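Local coordinates for methylxanthine N1-demethylase NdmA (Pseudomonas putida, PDB 6ICN), which catalyses the N1-demethylation of caffeine to theobromine and formaldehyde as a Rieske non-heme iron oxygenase, at residues A[146-154]-A[346-357]. Numbering follows the deposited sequence.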
# COMPACT_ATOMS: atom_id res chain seq x y z
N ASP A 146 14.80 11.45 37.46
CA ASP A 146 15.53 12.22 38.46
C ASP A 146 15.07 11.78 39.84
O ASP A 146 13.91 11.99 40.22
CB ASP A 146 15.32 13.72 38.26
CG ASP A 146 16.32 14.57 39.03
OD1 ASP A 146 16.69 14.15 40.15
OD2 ASP A 146 16.76 15.62 38.52
N SER A 147 15.99 11.18 40.60
CA SER A 147 15.66 10.69 41.93
C SER A 147 16.23 11.60 43.03
O SER A 147 16.14 11.24 44.20
CB SER A 147 16.17 9.26 42.12
OG SER A 147 15.59 8.36 41.18
N SER A 148 16.77 12.77 42.66
CA SER A 148 17.53 13.57 43.62
C SER A 148 16.65 14.20 44.69
O SER A 148 17.11 14.43 45.82
CB SER A 148 18.34 14.64 42.89
OG SER A 148 17.50 15.58 42.22
N PHE A 149 15.38 14.50 44.38
CA PHE A 149 14.50 15.02 45.42
C PHE A 149 14.00 13.92 46.34
O PHE A 149 13.61 14.20 47.47
CB PHE A 149 13.28 15.74 44.83
CG PHE A 149 13.58 17.07 44.22
CD1 PHE A 149 14.87 17.56 44.16
CD2 PHE A 149 12.54 17.84 43.71
CE1 PHE A 149 15.12 18.80 43.58
CE2 PHE A 149 12.78 19.07 43.15
CZ PHE A 149 14.07 19.56 43.07
N ASP A 150 13.93 12.68 45.84
CA ASP A 150 13.62 11.49 46.63
C ASP A 150 12.35 11.65 47.47
O ASP A 150 12.32 11.34 48.66
CB ASP A 150 14.81 11.11 47.50
CG ASP A 150 14.79 9.64 47.91
OD1 ASP A 150 14.04 8.85 47.29
OD2 ASP A 150 15.51 9.30 48.85
N CYS A 151 11.26 12.09 46.83
CA CYS A 151 10.00 12.26 47.56
C CYS A 151 8.78 11.82 46.76
O CYS A 151 7.65 12.16 47.13
CB CYS A 151 9.81 13.73 47.99
SG CYS A 151 9.61 14.89 46.63
N THR A 152 8.97 11.07 45.68
CA THR A 152 7.85 10.61 44.86
C THR A 152 7.81 9.09 44.87
O THR A 152 8.84 8.43 45.07
CB THR A 152 7.99 11.12 43.42
OG1 THR A 152 9.23 10.65 42.88
CG2 THR A 152 7.98 12.65 43.40
N GLU A 153 6.62 8.54 44.66
CA GLU A 153 6.43 7.10 44.66
C GLU A 153 5.59 6.69 43.47
O GLU A 153 4.94 7.51 42.82
CB GLU A 153 5.76 6.60 45.94
CG GLU A 153 6.71 6.63 47.13
CD GLU A 153 6.13 5.97 48.36
OE1 GLU A 153 6.93 5.42 49.15
OE2 GLU A 153 4.89 6.01 48.53
N ILE A 154 5.61 5.39 43.20
CA ILE A 154 4.80 4.86 42.10
C ILE A 154 3.32 5.05 42.43
O ILE A 154 2.89 4.81 43.58
CB ILE A 154 5.13 3.38 41.84
CG1 ILE A 154 6.54 3.30 41.25
CG2 ILE A 154 4.09 2.72 40.92
CD1 ILE A 154 7.13 1.89 41.18
N HIS A 346 9.32 23.17 42.28
CA HIS A 346 10.54 22.53 41.79
C HIS A 346 11.67 23.53 41.61
O HIS A 346 12.84 23.23 41.90
CB HIS A 346 10.24 21.79 40.47
CG HIS A 346 11.46 21.43 39.69
ND1 HIS A 346 12.00 22.26 38.73
CD2 HIS A 346 12.26 20.34 39.75
CE1 HIS A 346 13.07 21.69 38.21
NE2 HIS A 346 13.26 20.52 38.82
N LYS A 347 11.36 24.75 41.14
CA LYS A 347 12.40 25.76 40.98
C LYS A 347 13.02 26.14 42.31
O LYS A 347 14.20 26.53 42.35
CB LYS A 347 11.84 27.01 40.31
CG LYS A 347 11.39 26.87 38.87
CD LYS A 347 10.74 28.18 38.42
CE LYS A 347 10.01 28.04 37.10
NZ LYS A 347 9.28 29.29 36.74
N GLU A 348 12.25 26.05 43.40
CA GLU A 348 12.73 26.42 44.72
C GLU A 348 13.49 25.30 45.43
O GLU A 348 14.09 25.55 46.48
CB GLU A 348 11.57 26.88 45.61
CG GLU A 348 10.89 28.16 45.14
CD GLU A 348 11.89 29.28 44.90
OE1 GLU A 348 11.83 29.90 43.81
OE2 GLU A 348 12.74 29.52 45.79
N GLY A 349 13.47 24.08 44.92
CA GLY A 349 14.30 23.01 45.43
C GLY A 349 13.51 21.91 46.12
O GLY A 349 12.28 21.94 46.22
N SER A 350 14.26 20.94 46.63
CA SER A 350 13.69 19.66 47.04
C SER A 350 12.67 19.81 48.16
O SER A 350 11.62 19.17 48.15
CB SER A 350 14.81 18.71 47.45
OG SER A 350 14.28 17.54 48.04
N GLN A 351 12.98 20.63 49.16
CA GLN A 351 12.07 20.80 50.28
C GLN A 351 10.77 21.49 49.86
O GLN A 351 9.69 21.09 50.29
CB GLN A 351 12.78 21.57 51.40
CG GLN A 351 13.24 23.00 51.03
CD GLN A 351 14.09 23.08 49.75
OE1 GLN A 351 15.17 22.45 49.65
NE2 GLN A 351 13.60 23.84 48.76
N ALA A 352 10.86 22.53 49.03
CA ALA A 352 9.65 23.20 48.55
C ALA A 352 8.79 22.25 47.73
O ALA A 352 7.56 22.20 47.90
CB ALA A 352 10.02 24.42 47.71
N PHE A 353 9.42 21.48 46.84
CA PHE A 353 8.68 20.51 46.03
C PHE A 353 7.99 19.47 46.89
O PHE A 353 6.81 19.16 46.69
CB PHE A 353 9.64 19.86 45.02
CG PHE A 353 8.96 18.97 44.01
CD1 PHE A 353 8.41 19.51 42.87
CD2 PHE A 353 8.88 17.60 44.21
CE1 PHE A 353 7.79 18.70 41.92
CE2 PHE A 353 8.28 16.78 43.28
CZ PHE A 353 7.73 17.34 42.14
N ARG A 354 8.70 18.92 47.88
CA ARG A 354 8.10 17.92 48.76
C ARG A 354 6.85 18.46 49.46
O ARG A 354 5.84 17.76 49.58
CB ARG A 354 9.13 17.44 49.78
CG ARG A 354 8.56 16.47 50.80
CD ARG A 354 9.60 16.16 51.86
NE ARG A 354 10.43 15.04 51.45
CZ ARG A 354 10.10 13.77 51.67
NH1 ARG A 354 8.97 13.48 52.31
NH2 ARG A 354 10.90 12.79 51.25
N SER A 355 6.90 19.72 49.90
CA SER A 355 5.75 20.31 50.57
C SER A 355 4.58 20.52 49.60
O SER A 355 3.44 20.19 49.92
CB SER A 355 6.15 21.64 51.21
OG SER A 355 7.10 21.41 52.25
N ALA A 356 4.87 21.07 48.43
CA ALA A 356 3.82 21.27 47.43
C ALA A 356 3.13 19.96 47.07
O ALA A 356 1.90 19.91 46.93
CB ALA A 356 4.41 21.93 46.19
N LEU A 357 3.90 18.88 46.95
CA LEU A 357 3.33 17.59 46.57
C LEU A 357 2.56 16.95 47.71
O LEU A 357 1.45 16.45 47.51
CB LEU A 357 4.43 16.64 46.11
CG LEU A 357 3.94 15.27 45.64
CD1 LEU A 357 3.01 15.44 44.42
CD2 LEU A 357 5.12 14.39 45.29
O HOH W 1 12.37 16.17 48.84
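Phe149 and Ser350 bring the irregular segment 146-154 closest to segment 346-357, their CA atoms 5.0 Å apart, where helix 330-348 gives way to helix 350-358 and Gly349, with positive phi, sits at the N-cap position of the latter. The Phe149 ring lies with one face on the start of this second helix: Ser350 CA stands 3.6 Å from the ring centroid, 6° off the normal, in a CH-pi contact. Phe149 CE2 reaches His346 CD2 at 3.7 Å, and Phe149 CD2 meets Phe353 CD2, the two ring planes oblique at 55°. Phe353 CD2 is also 3.7 Å from Cys151 SG, which lies in the plane of the Phe353 ring at its edge. The Arg354 chain, bent at chi3 (-88°), lays a guanidinium face over Cys151 CB, while Thr152 CG2 touches Leu357 CD2. A water donates to Phe149 O (2.7 Å) and Ser350 O and is also bonded to Ser350 OG, bridging loop and helix. Replacing Phe149 by an alanine would probably open a gap between His346, Ser350 and Phe353 and leave His33, stacked on Phe149, without that ring partner. The aromatic cluster thus packs the loop leaving strand 140-144 of the six-stranded antiparallel sheet against the C-terminal helices, away from the iron-sulfur centre and caffeine pocket.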